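Long-range contacts in poly(ADP-ribose) glycohydrolase (Thermomonospora curvata, PDB 3SIG), which hydrolyses the ribose-ribose glycosidic bonds of poly(ADP-ribose), with a macrodomain-type fold that holds ADP-ribose: residues E10-L15 / V155-D159; A77-T82 / R213-L217; G102-S106 / A116-Y122; Y149-V155 / P167-L173. All blocks are in the same frame, centred on the assembly; numbering follows the deposited sequence. Where two conformers were deposited one is given.

Contact 1. Residues E10-L15 / V155-D159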
loop_
_atom_site.group_PDB
_atom_site.type_symbol
_atom_site.label_atom_id
_atom_site.label_comp_id
_atom_site.label_asym_id
_atom_site.label_seq_id
_atom_site.Cartn_x
_atom_site.Cartn_y
_atom_site.Cartn_z
ATOM N N GLU A 10 13.613 -13.734 -8.257
ATOM C CA GLU A 10 14.009 -14.509 -7.079
ATOM C C GLU A 10 12.842 -14.583 -6.075
ATOM O O GLU A 10 12.572 -15.631 -5.498
ATOM C CB GLU A 10 15.214 -13.895 -6.401
ATOM C CG GLU A 10 15.733 -14.743 -5.235
ATOM C CD GLU A 10 16.920 -14.124 -4.534
ATOM O OE1 GLU A 10 16.777 -13.069 -3.904
ATOM O OE2 GLU A 10 18.010 -14.719 -4.600
ATOM N N THR A 11 12.139 -13.470 -5.909
ATOM C CA THR A 11 10.998 -13.459 -5.000
ATOM C C THR A 11 9.911 -14.412 -5.494
ATOM O O THR A 11 9.355 -15.183 -4.707
ATOM C CB THR A 11 10.481 -12.054 -4.838
ATOM O OG1 THR A 11 11.458 -11.317 -4.113
ATOM C CG2 THR A 11 9.138 -12.020 -4.062
ATOM N N VAL A 12 9.606 -14.403 -6.784
ATOM C CA VAL A 12 8.660 -15.379 -7.290
ATOM C C VAL A 12 9.111 -16.820 -7.042
ATOM O O VAL A 12 8.281 -17.643 -6.683
ATOM C CB VAL A 12 8.400 -15.136 -8.770
ATOM C CG1 VAL A 12 7.684 -16.358 -9.402
ATOM C CG2 VAL A 12 7.586 -13.866 -8.931
ATOM N N GLU A 13 10.402 -17.120 -7.205
ATOM C CA GLU A 13 10.945 -18.454 -6.899
ATOM C C GLU A 13 10.732 -18.798 -5.417
ATOM O O GLU A 13 10.321 -19.902 -5.067
ATOM C CB GLU A 13 12.449 -18.559 -7.234
ATOM C CG GLU A 13 13.070 -19.906 -6.810
ATOM C CD GLU A 13 14.568 -20.065 -7.137
ATOM O OE1 GLU A 13 15.130 -19.211 -7.849
ATOM O OE2 GLU A 13 15.179 -21.054 -6.675
ATOM N N ILE A 14 11.015 -17.827 -4.565
ATOM C CA ILE A 14 10.868 -17.991 -3.117
ATOM C C ILE A 14 9.425 -18.310 -2.773
ATOM O O ILE A 14 9.141 -19.204 -1.959
ATOM C CB ILE A 14 11.377 -16.740 -2.366
ATOM C CG1 ILE A 14 12.898 -16.728 -2.383
ATOM C CG2 ILE A 14 10.853 -16.705 -0.937
ATOM C CD1 ILE A 14 13.468 -15.410 -1.992
ATOM N N LEU A 15 8.493 -17.595 -3.410
ATOM C CA LEU A 15 7.078 -17.813 -3.124
ATOM C C LEU A 15 6.636 -19.187 -3.625
ATOM O O LEU A 15 5.754 -19.786 -3.008
ATOM C CB LEU A 15 6.193 -16.691 -3.683
ATOM C CG LEU A 15 6.507 -15.300 -3.152
ATOM C CD1 LEU A 15 5.725 -14.235 -3.917
ATOM C CD2 LEU A 15 6.192 -15.171 -1.684
ATOM N N VAL A 155 6.879 -10.104 5.059
ATOM C CA VAL A 155 7.843 -9.189 4.457
ATOM C C VAL A 155 9.210 -9.724 4.810
ATOM O O VAL A 155 9.501 -9.993 5.985
ATOM C CB VAL A 155 7.674 -7.765 5.007
ATOM C CG1 VAL A 155 8.673 -6.813 4.378
ATOM C CG2 VAL A 155 6.278 -7.271 4.755
ATOM N N PHE A 156 10.050 -9.890 3.801
ATOM C CA PHE A 156 11.319 -10.600 3.968
ATOM C C PHE A 156 12.489 -9.961 3.223
ATOM O O PHE A 156 13.540 -10.622 3.093
ATOM C CB PHE A 156 11.165 -12.103 3.608
ATOM C CG PHE A 156 10.481 -12.362 2.281
ATOM C CD1 PHE A 156 9.148 -12.737 2.243
ATOM C CD2 PHE A 156 11.168 -12.250 1.081
ATOM C CE1 PHE A 156 8.520 -12.973 1.035
ATOM C CE2 PHE A 156 10.534 -12.471 -0.130
ATOM C CZ PHE A 156 9.208 -12.820 -0.148
ATOM N N ARG A 157 12.388 -8.691 2.804
ATOM C CA ARG A 157 13.548 -7.941 2.325
ATOM C C ARG A 157 13.592 -6.571 2.962
ATOM O O ARG A 157 12.524 -6.010 3.306
ATOM C CB ARG A 157 13.582 -7.757 0.802
ATOM C CG ARG A 157 13.609 -9.012 -0.008
ATOM C CD ARG A 157 13.885 -8.705 -1.476
ATOM N NE ARG A 157 13.649 -9.880 -2.281
ATOM C CZ ARG A 157 14.598 -10.724 -2.626
ATOM N NH1 ARG A 157 15.842 -10.513 -2.258
ATOM N NH2 ARG A 157 14.295 -11.791 -3.346
ATOM N N ASP A 158 14.786 -5.999 3.087
ATOM C CA ASP A 158 14.954 -4.604 3.480
ATOM C C ASP A 158 14.937 -3.684 2.255
ATOM O O ASP A 158 14.713 -4.142 1.155
ATOM C CB ASP A 158 16.218 -4.423 4.308
ATOM C CG ASP A 158 17.499 -4.630 3.512
ATOM O OD1 ASP A 158 17.531 -4.695 2.265
ATOM O OD2 ASP A 158 18.570 -4.694 4.174
ATOM N N ASP A 159 15.228 -2.395 2.470
ATOM C CA ASP A 159 15.108 -1.388 1.406
ATOM C C ASP A 159 16.104 -1.666 0.266
ATOM O O ASP A 159 15.851 -1.342 -0.904
ATOM C CB ASP A 159 15.343 0.026 1.964
ATOM C CG ASP A 159 14.209 0.530 2.853
ATOM O OD1 ASP A 159 13.050 0.046 2.723
ATOM O OD2 ASP A 159 14.504 1.436 3.680
HETATM O O HOH W 1 18.650 -11.671 -2.478
#

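Contact 2. Residues A77-T82 / R213-L217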
loop_
_atom_site.group_PDB
_atom_site.type_symbol
_atom_site.label_atom_id
_atom_site.label_comp_id
_atom_site.label_asym_id
_atom_site.label_seq_id
_atom_site.Cartn_x
_atom_site.Cartn_y
_atom_site.Cartn_z
ATOM N N ALA A 77 8.975 1.943 7.632
ATOM C CA ALA A 77 8.064 2.400 8.677
ATOM C C ALA A 77 7.316 1.208 9.258
ATOM O O ALA A 77 7.152 1.099 10.492
ATOM C CB ALA A 77 7.072 3.446 8.129
ATOM N N ALA A 78 6.813 0.326 8.429
ATOM C CA ALA A 78 6.105 -0.862 8.905
ATOM C C ALA A 78 6.983 -1.725 9.792
ATOM O O ALA A 78 6.545 -2.193 10.849
ATOM C CB ALA A 78 5.592 -1.659 7.764
ATOM N N ARG A 79 8.253 -1.875 9.445
ATOM C CA ARG A 79 9.159 -2.692 10.234
ATOM C C ARG A 79 9.407 -2.069 11.586
ATOM O O ARG A 79 9.475 -2.770 12.606
ATOM C CB ARG A 79 10.437 -2.862 9.446
ATOM C CG ARG A 79 11.377 -3.914 9.980
ATOM C CD ARG A 79 12.564 -4.055 9.055
ATOM N NE ARG A 79 13.525 -5.028 9.549
ATOM C CZ ARG A 79 14.782 -5.118 9.136
ATOM N NH1 ARG A 79 15.231 -4.315 8.201
ATOM N NH2 ARG A 79 15.605 -6.022 9.654
ATOM N N ARG A 80 9.600 -0.754 11.615
ATOM C CA ARG A 80 9.811 -0.020 12.854
ATOM C C ARG A 80 8.629 -0.206 13.791
ATOM O O ARG A 80 8.789 -0.512 14.978
ATOM C CB ARG A 80 10.076 1.453 12.562
ATOM C CG ARG A 80 10.159 2.304 13.807
ATOM C CD ARG A 80 10.580 3.748 13.530
ATOM N NE ARG A 80 9.686 4.454 12.602
ATOM C CZ ARG A 80 8.655 5.209 12.967
ATOM N NH1 ARG A 80 8.341 5.372 14.248
ATOM N NH2 ARG A 80 7.926 5.821 12.050
ATOM N N LEU A 81 7.429 0.011 13.288
ATOM C CA LEU A 81 6.246 -0.130 14.114
ATOM C C LEU A 81 6.048 -1.572 14.580
ATOM O O LEU A 81 5.657 -1.807 15.722
ATOM C CB LEU A 81 5.020 0.372 13.363
ATOM C CG LEU A 81 4.704 1.869 13.500
ATOM C CD1 LEU A 81 5.867 2.810 13.182
ATOM C CD2 LEU A 81 3.461 2.209 12.658
ATOM N N THR A 82 6.329 -2.532 13.717
ATOM C CA THR A 82 6.096 -3.927 14.048
ATOM C C THR A 82 7.048 -4.368 15.166
ATOM O O THR A 82 6.653 -5.154 16.031
ATOM C CB THR A 82 6.281 -4.801 12.805
ATOM O OG1 THR A 82 5.279 -4.464 11.861
ATOM C CG2 THR A 82 6.118 -6.277 13.162
ATOM N N ARG A 213 -5.029 -0.725 14.305
ATOM C CA ARG A 213 -4.946 0.542 14.979
ATOM C C ARG A 213 -3.728 1.357 14.582
ATOM O O ARG A 213 -3.650 2.536 14.911
ATOM C CB ARG A 213 -4.919 0.334 16.482
ATOM C CG ARG A 213 -6.086 -0.485 17.034
ATOM C CD ARG A 213 -7.189 0.407 17.554
ATOM N NE ARG A 213 -6.754 1.191 18.708
ATOM C CZ ARG A 213 -6.911 2.509 18.832
ATOM N NH1 ARG A 213 -7.498 3.209 17.870
ATOM N NH2 ARG A 213 -6.481 3.131 19.923
ATOM N N ARG A 214 -2.794 0.759 13.852
ATOM C CA ARG A 214 -1.598 1.468 13.389
ATOM C C ARG A 214 -1.465 1.306 11.865
ATOM O O ARG A 214 -1.588 0.193 11.337
ATOM C CB ARG A 214 -0.355 0.939 14.126
ATOM C CG ARG A 214 -0.499 1.119 15.622
ATOM C CD ARG A 214 0.770 0.798 16.403
ATOM N NE ARG A 214 1.142 -0.606 16.229
ATOM C CZ ARG A 214 2.385 -1.072 16.256
ATOM N NH1 ARG A 214 3.400 -0.278 16.521
ATOM N NH2 ARG A 214 2.587 -2.360 16.028
ATOM N N LEU A 215 -1.282 2.450 11.196
ATOM C CA LEU A 215 -1.254 2.530 9.747
ATOM C C LEU A 215 0.011 3.132 9.227
ATOM O O LEU A 215 0.608 4.050 9.826
ATOM C CB LEU A 215 -2.363 3.408 9.224
ATOM C CG LEU A 215 -3.763 3.142 9.769
ATOM C CD1 LEU A 215 -4.763 4.122 9.137
ATOM C CD2 LEU A 215 -4.236 1.711 9.596
ATOM N N VAL A 216 0.368 2.678 8.051
ATOM C CA VAL A 216 1.415 3.335 7.274
ATOM C C VAL A 216 0.776 3.807 5.967
ATOM O O VAL A 216 0.391 2.980 5.127
ATOM C CB VAL A 216 2.640 2.442 6.997
ATOM C CG1 VAL A 216 3.661 3.218 6.195
ATOM C CG2 VAL A 216 3.277 1.932 8.315
ATOM N N LEU A 217 0.657 5.119 5.845
ATOM C CA LEU A 217 0.098 5.804 4.678
ATOM C C LEU A 217 1.223 6.617 4.041
ATOM O O LEU A 217 2.399 6.467 4.397
ATOM C CB LEU A 217 -1.061 6.729 5.103
ATOM C CG LEU A 217 -2.190 6.034 5.867
ATOM C CD1 LEU A 217 -3.246 7.049 6.288
ATOM C CD2 LEU A 217 -2.810 4.928 5.069
#

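Contact 3. Residues G102-S106 / A116-Y122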
loop_
_atom_site.group_PDB
_atom_site.type_symbol
_atom_site.label_atom_id
_atom_site.label_comp_id
_atom_site.label_asym_id
_atom_site.label_seq_id
_atom_site.Cartn_x
_atom_site.Cartn_y
_atom_site.Cartn_z
ATOM N N GLY A 102 2.163 -4.362 -10.008
ATOM C CA GLY A 102 2.568 -3.391 -10.988
ATOM C C GLY A 102 3.522 -3.995 -11.995
ATOM O O GLY A 102 3.301 -5.085 -12.500
ATOM N N GLY A 103 4.584 -3.267 -12.291
ATOM C CA GLY A 103 5.592 -3.749 -13.227
ATOM C C GLY A 103 6.773 -4.480 -12.577
ATOM O O GLY A 103 7.897 -4.449 -13.094
ATOM N N PHE A 104 6.578 -5.099 -11.415
ATOM C CA PHE A 104 7.745 -5.513 -10.671
ATOM C C PHE A 104 8.600 -6.501 -11.435
ATOM O O PHE A 104 9.832 -6.437 -11.346
ATOM C CB PHE A 104 7.412 -5.979 -9.242
ATOM C CG PHE A 104 6.938 -7.403 -9.095
ATOM C CD1 PHE A 104 5.706 -7.817 -9.580
ATOM C CD2 PHE A 104 7.697 -8.293 -8.361
ATOM C CE1 PHE A 104 5.279 -9.114 -9.389
ATOM C CE2 PHE A 104 7.267 -9.584 -8.138
ATOM C CZ PHE A 104 6.054 -9.997 -8.666
ATOM N N LEU A 105 7.975 -7.431 -12.159
ATOM C CA LEU A 105 8.742 -8.453 -12.871
ATOM C C LEU A 105 9.503 -7.928 -14.065
ATOM O O LEU A 105 10.432 -8.591 -14.515
ATOM C CB LEU A 105 7.854 -9.648 -13.221
ATOM C CG LEU A 105 7.558 -10.530 -11.999
ATOM C CD1 LEU A 105 6.279 -11.354 -12.238
ATOM C CD2 LEU A 105 8.716 -11.412 -11.625
ATOM N N SER A 106 9.146 -6.751 -14.555
ATOM C CA SER A 106 9.943 -6.102 -15.593
ATOM C C SER A 106 10.996 -5.169 -15.016
ATOM O O SER A 106 11.679 -4.454 -15.753
ATOM C CB SER A 106 9.016 -5.266 -16.477
ATOM O OG SER A 106 7.999 -6.066 -17.048
ATOM N N ALA A 116 6.089 -5.678 -3.822
ATOM C CA ALA A 116 6.014 -6.981 -4.462
ATOM C C ALA A 116 7.375 -7.703 -4.509
ATOM O O ALA A 116 7.435 -8.918 -4.433
ATOM C CB ALA A 116 5.423 -6.833 -5.883
ATOM N N ARG A 117 8.461 -6.960 -4.587
ATOM C CA ARG A 117 9.768 -7.581 -4.592
ATOM C C ARG A 117 10.136 -8.069 -3.209
ATOM O O ARG A 117 11.034 -8.903 -3.065
ATOM C CB ARG A 117 10.847 -6.571 -5.010
ATOM C CG ARG A 117 10.914 -6.282 -6.513
ATOM C CD ARG A 117 12.230 -5.618 -6.981
ATOM N NE ARG A 117 12.550 -4.461 -6.174
ATOM C CZ ARG A 117 12.041 -3.251 -6.332
ATOM N NH1 ARG A 117 11.205 -2.984 -7.326
ATOM N NH2 ARG A 117 12.357 -2.306 -5.470
ATOM N N SER A 118 9.523 -7.521 -2.172
ATOM C CA SER A 118 10.020 -7.663 -0.794
ATOM C C SER A 118 9.152 -8.501 0.111
ATOM O O SER A 118 9.465 -8.583 1.302
ATOM C CB SER A 118 10.154 -6.275 -0.162
ATOM O OG SER A 118 10.942 -5.412 -0.964
ATOM N N SER A 119 8.077 -9.084 -0.403
ATOM C CA SER A 119 7.076 -9.672 0.479
ATOM C C SER A 119 6.292 -10.743 -0.254
ATOM O O SER A 119 6.571 -11.024 -1.433
ATOM C CB SER A 119 6.091 -8.588 0.965
ATOM O OG SER A 119 5.211 -8.188 -0.071
ATOM N N GLY A 120 5.282 -11.294 0.406
ATOM C CA GLY A 120 4.334 -12.164 -0.257
ATOM C C GLY A 120 3.151 -11.486 -0.923
ATOM O O GLY A 120 2.216 -12.172 -1.342
ATOM N N LEU A 121 3.231 -10.178 -1.092
ATOM C CA LEU A 121 2.073 -9.451 -1.591
ATOM C C LEU A 121 1.594 -9.953 -2.941
ATOM O O LEU A 121 0.398 -10.054 -3.168
ATOM C CB LEU A 121 2.388 -7.966 -1.671
ATOM C CG LEU A 121 1.248 -7.081 -2.185
ATOM C CD1 LEU A 121 -0.020 -7.174 -1.325
ATOM C CD2 LEU A 121 1.764 -5.646 -2.280
ATOM N N TYR A 122 2.494 -10.240 -3.877
ATOM C CA TYR A 122 2.074 -10.717 -5.203
ATOM C C TYR A 122 1.267 -11.991 -5.126
ATOM O O TYR A 122 0.366 -12.185 -5.918
ATOM C CB TYR A 122 3.310 -10.945 -6.067
ATOM C CG TYR A 122 3.171 -11.598 -7.427
ATOM C CD1 TYR A 122 2.467 -11.003 -8.444
ATOM C CD2 TYR A 122 3.846 -12.785 -7.697
ATOM C CE1 TYR A 122 2.448 -11.602 -9.714
ATOM C CE2 TYR A 122 3.809 -13.353 -8.931
ATOM C CZ TYR A 122 3.113 -12.759 -9.898
ATOM O OH TYR A 122 3.114 -13.365 -11.150
HETATM O O HOH W 2 10.833 -4.247 -9.873
#

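Contact 4. Residues Y149-V155 / P167-L173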
loop_
_atom_site.group_PDB
_atom_site.type_symbol
_atom_site.label_atom_id
_atom_site.label_comp_id
_atom_site.label_asym_id
_atom_site.label_seq_id
_atom_site.Cartn_x
_atom_site.Cartn_y
_atom_site.Cartn_z
ATOM N N TYR A 149 -7.865 -6.555 0.516
ATOM C CA TYR A 149 -7.322 -6.640 1.854
ATOM C C TYR A 149 -6.514 -7.932 1.945
ATOM O O TYR A 149 -7.047 -9.033 1.716
ATOM C CB TYR A 149 -8.438 -6.637 2.914
ATOM C CG TYR A 149 -7.897 -6.849 4.322
ATOM C CD1 TYR A 149 -7.164 -5.867 4.962
ATOM C CD2 TYR A 149 -8.097 -8.037 4.936
ATOM C CE1 TYR A 149 -6.652 -6.069 6.244
ATOM C CE2 TYR A 149 -7.590 -8.265 6.210
ATOM C CZ TYR A 149 -6.859 -7.267 6.831
ATOM O OH TYR A 149 -6.342 -7.502 8.102
ATOM N N SER A 150 -5.250 -7.785 2.310
ATOM C CA SER A 150 -4.292 -8.913 2.396
ATOM C C SER A 150 -3.729 -9.008 3.812
ATOM O O SER A 150 -2.856 -8.248 4.181
ATOM C CB SER A 150 -3.146 -8.699 1.403
ATOM O OG SER A 150 -3.612 -8.481 0.081
ATOM N N PRO A 151 -4.230 -9.951 4.612
ATOM C CA PRO A 151 -3.811 -10.035 6.025
ATOM C C PRO A 151 -2.519 -10.801 6.194
ATOM O O PRO A 151 -2.276 -11.792 5.491
ATOM C CB PRO A 151 -4.941 -10.818 6.691
ATOM C CG PRO A 151 -5.450 -11.731 5.600
ATOM C CD PRO A 151 -5.298 -10.911 4.296
ATOM N N GLY A 152 -1.670 -10.386 7.122
ATOM C CA GLY A 152 -0.559 -11.228 7.518
ATOM C C GLY A 152 0.423 -11.572 6.417
ATOM O O GLY A 152 0.999 -12.649 6.400
ATOM N N VAL A 153 0.686 -10.644 5.507
ATOM C CA VAL A 153 1.621 -10.887 4.424
ATOM C C VAL A 153 3.033 -10.840 4.995
ATOM O O VAL A 153 3.453 -9.842 5.602
ATOM C CB VAL A 153 1.477 -9.817 3.328
ATOM C CG1 VAL A 153 2.508 -10.029 2.255
ATOM C CG2 VAL A 153 0.071 -9.867 2.744
ATOM N N PRO A 154 3.839 -11.883 4.758
ATOM C CA PRO A 154 5.213 -11.850 5.237
ATOM C C PRO A 154 6.059 -10.893 4.387
ATOM O O PRO A 154 5.967 -10.899 3.152
ATOM C CB PRO A 154 5.668 -13.312 5.103
ATOM C CG PRO A 154 4.785 -13.891 4.092
ATOM C CD PRO A 154 3.480 -13.173 4.170
ATOM N N VAL A 155 6.879 -10.104 5.059
ATOM C CA VAL A 155 7.843 -9.189 4.457
ATOM C C VAL A 155 9.210 -9.724 4.810
ATOM O O VAL A 155 9.501 -9.993 5.985
ATOM C CB VAL A 155 7.674 -7.765 5.007
ATOM C CG1 VAL A 155 8.673 -6.813 4.378
ATOM C CG2 VAL A 155 6.278 -7.271 4.755
ATOM N N PRO A 167 11.709 -12.474 9.125
ATOM C CA PRO A 167 10.590 -11.816 8.436
ATOM C C PRO A 167 9.558 -11.282 9.427
ATOM O O PRO A 167 9.477 -11.717 10.553
ATOM C CB PRO A 167 9.997 -12.932 7.589
ATOM C CG PRO A 167 10.484 -14.212 8.251
ATOM C CD PRO A 167 11.748 -13.925 8.883
ATOM N N TYR A 168 8.775 -10.326 8.989
ATOM C CA TYR A 168 7.693 -9.790 9.801
ATOM C C TYR A 168 6.450 -9.777 8.959
ATOM O O TYR A 168 6.543 -9.835 7.757
ATOM C CB TYR A 168 8.051 -8.406 10.383
ATOM C CG TYR A 168 8.322 -7.320 9.382
ATOM C CD1 TYR A 168 9.512 -7.251 8.705
ATOM C CD2 TYR A 168 7.351 -6.372 9.078
ATOM C CE1 TYR A 168 9.765 -6.282 7.781
ATOM C CE2 TYR A 168 7.596 -5.394 8.172
ATOM C CZ TYR A 168 8.787 -5.336 7.499
ATOM O OH TYR A 168 9.027 -4.320 6.570
ATOM N N ARG A 169 5.287 -9.697 9.560
ATOM C CA ARG A 169 4.032 -9.681 8.851
ATOM C C ARG A 169 3.273 -8.383 9.005
ATOM O O ARG A 169 3.215 -7.825 10.094
ATOM C CB ARG A 169 3.144 -10.827 9.307
ATOM C CG ARG A 169 3.684 -12.203 8.893
ATOM C CD ARG A 169 2.670 -13.345 9.109
ATOM N NE ARG A 169 2.564 -13.614 10.528
ATOM C CZ ARG A 169 1.745 -14.525 11.052
ATOM N NH1 ARG A 169 0.955 -15.239 10.266
ATOM N NH2 ARG A 169 1.712 -14.717 12.367
ATOM N N VAL A 170 2.702 -7.908 7.903
ATOM C CA VAL A 170 1.817 -6.740 7.893
ATOM C C VAL A 170 0.607 -7.043 7.075
ATOM O O VAL A 170 0.645 -7.919 6.190
ATOM C CB VAL A 170 2.521 -5.511 7.288
ATOM C CG1 VAL A 170 3.871 -5.257 7.980
ATOM C CG2 VAL A 170 2.778 -5.676 5.805
ATOM N N ALA A 171 -0.454 -6.284 7.264
ATOM C CA ALA A 171 -1.589 -6.317 6.347
ATOM C C ALA A 171 -1.376 -5.257 5.286
ATOM O O ALA A 171 -0.862 -4.155 5.556
ATOM C CB ALA A 171 -2.879 -6.070 7.074
ATOM N N PHE A 172 -1.811 -5.565 4.072
ATOM C CA PHE A 172 -1.838 -4.578 2.993
ATOM C C PHE A 172 -3.252 -4.226 2.600
ATOM O O PHE A 172 -4.162 -5.088 2.617
ATOM C CB PHE A 172 -1.047 -5.034 1.769
ATOM C CG PHE A 172 0.452 -5.020 1.970
ATOM C CD1 PHE A 172 1.164 -3.835 1.960
ATOM C CD2 PHE A 172 1.147 -6.192 2.227
ATOM C CE1 PHE A 172 2.537 -3.824 2.166
ATOM C CE2 PHE A 172 2.539 -6.191 2.408
ATOM C CZ PHE A 172 3.219 -5.003 2.381
ATOM N N LEU A 173 -3.409 -2.961 2.219
ATOM C CA LEU A 173 -4.638 -2.422 1.661
ATOM C C LEU A 173 -4.288 -1.959 0.269
ATOM O O LEU A 173 -3.478 -1.037 0.126
ATOM C CB LEU A 173 -5.109 -1.235 2.503
ATOM C CG LEU A 173 -5.198 -1.494 4.017
ATOM C CD1 LEU A 173 -5.148 -0.259 4.858
ATOM C CD2 LEU A 173 -6.438 -2.240 4.295
HETATM O O HOH W 3 -3.654 -5.789 -0.375
HETATM O O HOH W 4 0.119 -14.992 7.415
#

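Contact 1. Residues E10-L15 / V155-D159
Arg-157, at the end of strand 147-157, reaches across to Glu-10 and Thr-11 on helix 2-17, joining the N-terminal helix to the hairpin side of the macrodomain-type sheet. The guanidinium grips a single carboxylate oxygen end-on with two nitrogens. NH2 of Arg-157 lies 2.8 Å from Glu-10 OE1, on the anti lone pair, and completes a salt bridge; NH1 of Arg-157 gives a more bent bond of 3.2 Å to the same OE1. Carboxylate and guanidinium are nearly coplanar, with their planes 4° apart. Glu-10 gets there with CG anti to its backbone N (chi1 -175°) and an extended chain that carries the carboxylate to the guanidinium. Arg-157 NH2 also donates to Thr-11 OG1 at 3.0 Å, again close to the guanidinium plane, so one nitrogen binds neighbouring residues of the helix. Beside this polar cluster, Phe-156 puts its ring edge against the same helix: its CZ is 4.0 Å from Thr-11 CG2 and 4.1 Å from Leu-15 CD2. Ile-14 bridges the two regions, with CG2 near Phe-156 CZ and CD1 near Arg-157 NH2. Farther out, Tyr-20 meets the Phe-156 ring and Gly-161 O accepts from Arg-157 NH1. A water donates to Glu-10 OE1 at 2.7 Å and accepts from Arg-157 NH1, while Arg-117 O holds both Thr-11 OG1 and Arg-157 NE by hydrogen bonds.

Contact 2. Residues A77-T82 / R213-L217
Val-216 on strand 214-217 and Ala-77 on helix 74-84 form the apolar half of a helix-on-sheet contact, in which the two segments run nearly antiparallel, at 165°, with their axes 8.9 Å apart. The two methyls of Val-216 divide the work. Val-216 CG1, anti to the backbone N at chi1 -180°, meets Ala-77 CB at 3.9 Å; Val-216 CG2 lies against the helix backbone, 3.9 Å from Ala-78 N, and also near Ala-78 CB. The small alanine side chains let the strand come this near, and the CA atoms of Ala-78 and Val-216 are 6.5 Å apart. Leu-81 covers the next turn, its CD2 loosely touching Val-216 CG2 at 4.4 Å.

The polar half belongs to Arg-214, whose chain bends at chi3 and runs past Leu-81 in the opposite direction. Arg-214 NH1 donates to Leu-81 O at 2.8 Å, coming from above the carbonyl plane, and NH2 adds a weak bond to the same oxygen. The side chain of Leu-81 packs along this group, its CB 3.6 Å from Arg-214 NH1. Asp-87 takes Arg-214 NE in a salt bridge, so the guanidinium is held by a backbone carbonyl and by a carboxylate.

The strand lies between strands 90-94 and 252-256, with Cys-91 beside Val-216 and His-252 beside Leu-81; helix 74-84 spans this part of the sheet and touches strand 163-175 through Ala-78 and Val-170.

Contact 3. Residues G102-S106 / A116-Y122
Phe-104, in a short 3-10 turn, has its CA 6.6 Å from that of Ala-116 near the end of helix 111-118, so the loop after strand 90-94 folds back on the helix that follows it. This is a loop beside the ligand pocket of the macrodomain-type fold: Gly-102, two residues before Phe-104, touches the bound ADP-ribose. The Phe-104 ring is held between two aliphatic groups. Ala-116 CB sits over one face as a CH-pi contact, 3.7 Å from the ring centroid, and Leu-105 CG covers the opposite face. The CE1-CZ edge of Phe-104 points at the face of Tyr-122 in a T-shaped pair, with planes at 64° and centroids 4.8 Å apart; CE1 and CZ of Phe-104 both come within 3.5 Å of the Tyr-122 ring, at CD1 and CG. Leu-105 CD1 adds a touch at Tyr-122 OH, 3.9 Å away. Ala-8 of helix 2-17 also touches Phe-104, and Glu-113 OE2 accepts from Gly-103 N. A water joins the backbone to the helix, donating to Phe-104 O at 2.8 Å and accepting from Arg-117 NH1 at 2.9 Å.

Contact 4. Residues Y149-V155 / P167-L173
Val-155 fills the hollow beside Tyr-168 where two arms of a beta hairpin, strands 147-157 and 163-175, pair antiparallel. Its CB rests over one face of the Tyr-168 ring, 3.8 Å from the centroid, and Val-155 CG1 presses further along to the hydroxyl, 3.3 Å from Tyr-168 OH. With CG between its backbone N and carbonyl carbon (chi1 61°), Tyr-168 turns its ring face to Val-155. The other branch, Val-155 CG2, meets Val-170 CG2 at 4.0 Å. Val-170 CG2 in turn covers one face of Phe-172, whose ring edge receives Val-153 CB, 3.8 Å from Phe-172 CD2. Valines and aromatic rings thus interlock along the side that faces helix 74-84 through Leu-75 and helix 121-125 through Leu-121. On the other side Tyr-149 lays its ring beside Ala-171 CB and meets Leu-173 CD2 at its edge.

Hydrogen-bonded pairs flank a beta bulge: Ser-150 with Phe-172 before it, Val-153 with Val-170 and Val-155 with Tyr-168 after it. The register slips by one where the first strand turns a corner at Gly-152, which has a positive phi. The bond from Val-155 N to Tyr-168 O is short, 2.7 Å, and nearly straight. Over the corner, Arg-169 CD lies 3.3 Å from Gly-152 O. A bend at chi3 (-73°) sets the course of the chain beyond CD, and a water donates to Gly-152 O at 2.7 Å and accepts from Arg-169 NH1.

From the N terminus, helix 2-17 opens contact 1, which closes only at residues 155-159. Helix 74-84 leaves from inside that loop, but contact 2 closes much later, at strand 214-217, so contacts 1 and 2 cross. Contact 3 opens and closes between residues 102 and 122, within the spans of both. Contact 4, a hairpin, follows contact 3 in series, lies wholly within the span of contact 2 and crosses contact 1, sharing Val-155 with it. Probable hydrogen bonds join contact 3 to contact 1, Phe-156 N to Ser-118 O, and to contact 4, Gly-120 N to Pro-154 O. Contacts 1, 2 and 4 reach one mixed sheet; contact 3 fastens the pocket loop to helices 111-118 and 121-125.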